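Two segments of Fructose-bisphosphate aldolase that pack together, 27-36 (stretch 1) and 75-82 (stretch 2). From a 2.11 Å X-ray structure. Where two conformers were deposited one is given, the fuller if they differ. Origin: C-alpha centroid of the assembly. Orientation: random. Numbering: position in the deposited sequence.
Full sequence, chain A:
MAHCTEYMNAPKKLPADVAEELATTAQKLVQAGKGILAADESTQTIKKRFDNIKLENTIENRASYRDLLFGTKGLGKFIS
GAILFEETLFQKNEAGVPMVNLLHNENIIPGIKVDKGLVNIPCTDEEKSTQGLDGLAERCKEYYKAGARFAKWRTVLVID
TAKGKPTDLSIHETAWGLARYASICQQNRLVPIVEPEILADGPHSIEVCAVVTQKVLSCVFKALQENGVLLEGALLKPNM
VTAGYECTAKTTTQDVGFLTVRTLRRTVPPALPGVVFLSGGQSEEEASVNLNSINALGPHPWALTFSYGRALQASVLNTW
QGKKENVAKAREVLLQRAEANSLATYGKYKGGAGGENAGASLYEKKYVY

Stretch 1 27-36: QKLVQAGKGI
Stretch 2 75-82: LGKFISGA

Stretch 1 starts in a helix that begins earlier in the chain, passes through a loop, and enters a strand at G35 and I36. Q31 to K34 form a type II beta turn, closed by K34 N to Q31 O at 3.0 Å. G33 sits in it at phi/psi 86/-4, where a side chain would jam against the preceding carbonyl. In stretch 2, L75 to K77 have helical phi/psi without the regular bonds. F78 N and I79 N both bond to L75 O, at 3.2 and 2.9 Å. The chain turns a corner at S80, and G81 and A82 are strand.

The strands pair in parallel. G35 lies beside I79, CA to CA 4.9 Å, and I36 beside G81, CA to CA 4.8 Å. The register slips by one residue between these pairs, so S80 falls in a beta bulge.

Two backbone hydrogen bonds join the stretches. G35 N donates to F78 O at 2.9 Å, angle 145°. S80 N donates to G35 O at 2.7 Å, angle 163°. CA-H...O contacts supplement them: K34 CA to F78 O at 3.3 Å, I79 CA to G35 O at 3.5 Å, and I36 CA to G81 O at 3.2 Å.

S80 also bonds through its side chain. Its CA-to-CB bond points toward stretch 1 with chi1 p (63°), and OG donates to L29 O in a very short 2.4 Å hydrogen bond. S80 CB also lies 3.6 Å from K28 O and 3.7 Å from K34 CB.

Van der Waals contacts accompany these bonds. L29 (chi1 m, chi2 t) starts sideways, but its end comes nearer and places CD2 3.8 Å from G81 CA. G81 has phi/psi -151/155; a CB there would clash with L29 CD2 at 2.6 Å. I36 (m, t) brings CG1 to 4.1 Å from S80 OG. I79 (m, m) points to the other face of the sheet from I36, and its CD1 reaches 4.5 Å from I36 C.

The CA-to-CB bond of K34 points toward stretch 2, with chi1 m and the remaining chi angles t. This extended chain has CG 3.7 Å from K77 O and CE 3.3 Å from G76 O. Its NZ makes a weak 3.3 Å hydrogen bond to Q31 OE1. NZ also donates to water 1 at 3.3 Å, and that water can donate to I79 O at 2.9 Å, a possible bridge between the stretches. The CA-to-CB bonds of K77 (all t) and F78 (chi1 m, chi2 -68°) point away; the contacts here are with their carbonyl oxygens.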

# COMPACT_ATOMS: atom_id res chain seq x y z
N GLN A 27 -17.85 19.78 15.38
CA GLN A 27 -18.85 20.59 14.69
C GLN A 27 -18.95 21.98 15.31
O GLN A 27 -19.21 22.96 14.62
CB GLN A 27 -20.22 19.89 14.72
CG GLN A 27 -21.33 20.66 14.02
CD GLN A 27 -21.10 20.80 12.52
OE1 GLN A 27 -20.43 19.96 11.90
NE2 GLN A 27 -21.64 21.86 11.94
N LYS A 28 -18.73 22.05 16.62
CA LYS A 28 -18.83 23.31 17.35
C LYS A 28 -17.66 24.24 17.02
O LYS A 28 -17.81 25.46 17.03
CB LYS A 28 -18.90 23.03 18.85
CG LYS A 28 -19.17 24.25 19.72
CD LYS A 28 -19.67 23.83 21.10
CE LYS A 28 -18.78 22.75 21.70
NZ LYS A 28 -19.33 22.23 22.99
N LEU A 29 -16.50 23.65 16.73
CA LEU A 29 -15.33 24.43 16.35
C LEU A 29 -15.50 25.07 14.98
O LEU A 29 -14.90 26.10 14.68
CB LEU A 29 -14.07 23.55 16.37
CG LEU A 29 -13.50 23.21 17.74
CD1 LEU A 29 -12.33 22.24 17.60
CD2 LEU A 29 -13.07 24.47 18.46
N VAL A 30 -16.33 24.45 14.14
CA VAL A 30 -16.61 24.98 12.81
C VAL A 30 -18.04 25.50 12.74
O VAL A 30 -18.68 25.43 11.69
CB VAL A 30 -16.38 23.92 11.71
CG1 VAL A 30 -14.89 23.61 11.59
CG2 VAL A 30 -17.17 22.66 12.01
N GLN A 31 -18.53 26.02 13.86
CA GLN A 31 -19.87 26.59 13.93
C GLN A 31 -20.01 27.75 12.95
O GLN A 31 -19.02 28.40 12.61
CB GLN A 31 -20.19 27.05 15.36
CG GLN A 31 -21.67 27.27 15.64
CD GLN A 31 -21.94 27.60 17.10
OE1 GLN A 31 -21.02 27.84 17.88
NE2 GLN A 31 -23.21 27.61 17.47
N ALA A 32 -21.23 28.00 12.49
CA ALA A 32 -21.50 28.99 11.45
C ALA A 32 -20.92 30.37 11.76
O ALA A 32 -21.29 31.00 12.75
CB ALA A 32 -23.01 29.10 11.22
N GLY A 33 -20.00 30.81 10.91
CA GLY A 33 -19.42 32.13 11.03
C GLY A 33 -18.23 32.23 11.97
O GLY A 33 -17.61 33.28 12.09
N LYS A 34 -17.90 31.13 12.64
CA LYS A 34 -16.80 31.12 13.58
C LYS A 34 -15.58 30.38 13.03
O LYS A 34 -15.70 29.56 12.11
CB LYS A 34 -17.23 30.49 14.91
CG LYS A 34 -18.32 31.27 15.64
CD LYS A 34 -18.67 30.63 16.97
CE LYS A 34 -19.74 31.42 17.70
NZ LYS A 34 -20.09 30.80 19.01
N GLY A 35 -14.41 30.68 13.58
CA GLY A 35 -13.17 30.05 13.16
C GLY A 35 -12.25 29.77 14.33
O GLY A 35 -12.65 29.91 15.49
N ILE A 36 -11.02 29.38 14.03
CA ILE A 36 -10.05 29.04 15.08
C ILE A 36 -8.88 30.01 15.09
O ILE A 36 -8.32 30.35 14.05
CB ILE A 36 -9.52 27.60 14.90
CG1 ILE A 36 -10.68 26.60 14.91
CG2 ILE A 36 -8.51 27.26 15.98
CD1 ILE A 36 -10.25 25.16 14.78
N LEU A 75 -14.78 38.40 21.49
CA LEU A 75 -14.01 37.60 20.54
C LEU A 75 -14.74 36.30 20.19
O LEU A 75 -14.54 35.74 19.12
CB LEU A 75 -12.63 37.28 21.11
CG LEU A 75 -11.65 36.57 20.17
CD1 LEU A 75 -11.29 37.47 18.99
CD2 LEU A 75 -10.39 36.14 20.92
N GLY A 76 -15.60 35.85 21.10
CA GLY A 76 -16.31 34.60 20.93
C GLY A 76 -17.32 34.60 19.81
O GLY A 76 -17.80 33.54 19.40
N LYS A 77 -17.65 35.79 19.31
CA LYS A 77 -18.61 35.91 18.22
C LYS A 77 -18.00 35.42 16.91
O LYS A 77 -18.72 34.95 16.02
CB LYS A 77 -19.07 37.37 18.08
CG LYS A 77 -20.18 37.57 17.06
CD LYS A 77 -20.63 39.02 17.00
CE LYS A 77 -21.74 39.22 15.99
NZ LYS A 77 -22.20 40.63 15.92
N PHE A 78 -16.68 35.53 16.78
CA PHE A 78 -16.00 35.15 15.55
C PHE A 78 -15.04 33.99 15.74
O PHE A 78 -14.62 33.35 14.77
CB PHE A 78 -15.26 36.36 14.97
CG PHE A 78 -16.07 37.62 14.96
CD1 PHE A 78 -17.17 37.75 14.13
CD2 PHE A 78 -15.72 38.69 15.77
CE1 PHE A 78 -17.91 38.91 14.11
CE2 PHE A 78 -16.46 39.86 15.76
CZ PHE A 78 -17.56 39.97 14.93
N ILE A 79 -14.68 33.72 16.99
CA ILE A 79 -13.74 32.65 17.29
C ILE A 79 -14.39 31.53 18.10
O ILE A 79 -14.95 31.77 19.18
CB ILE A 79 -12.51 33.18 18.06
CG1 ILE A 79 -11.78 34.23 17.23
CG2 ILE A 79 -11.58 32.04 18.43
CD1 ILE A 79 -11.30 33.71 15.89
N SER A 80 -14.33 30.31 17.58
CA SER A 80 -14.91 29.16 18.24
C SER A 80 -13.90 28.48 19.16
O SER A 80 -14.26 27.94 20.21
CB SER A 80 -15.44 28.16 17.22
OG SER A 80 -14.39 27.64 16.42
N GLY A 81 -12.64 28.50 18.75
CA GLY A 81 -11.59 27.86 19.51
C GLY A 81 -10.24 28.53 19.33
O GLY A 81 -9.99 29.18 18.31
N ALA A 82 -9.37 28.38 20.32
CA ALA A 82 -8.03 28.95 20.26
C ALA A 82 -6.99 27.90 20.63
O ALA A 82 -7.06 27.28 21.70
CB ALA A 82 -7.92 30.15 21.18
O HOH W 1 -17.26 30.88 20.65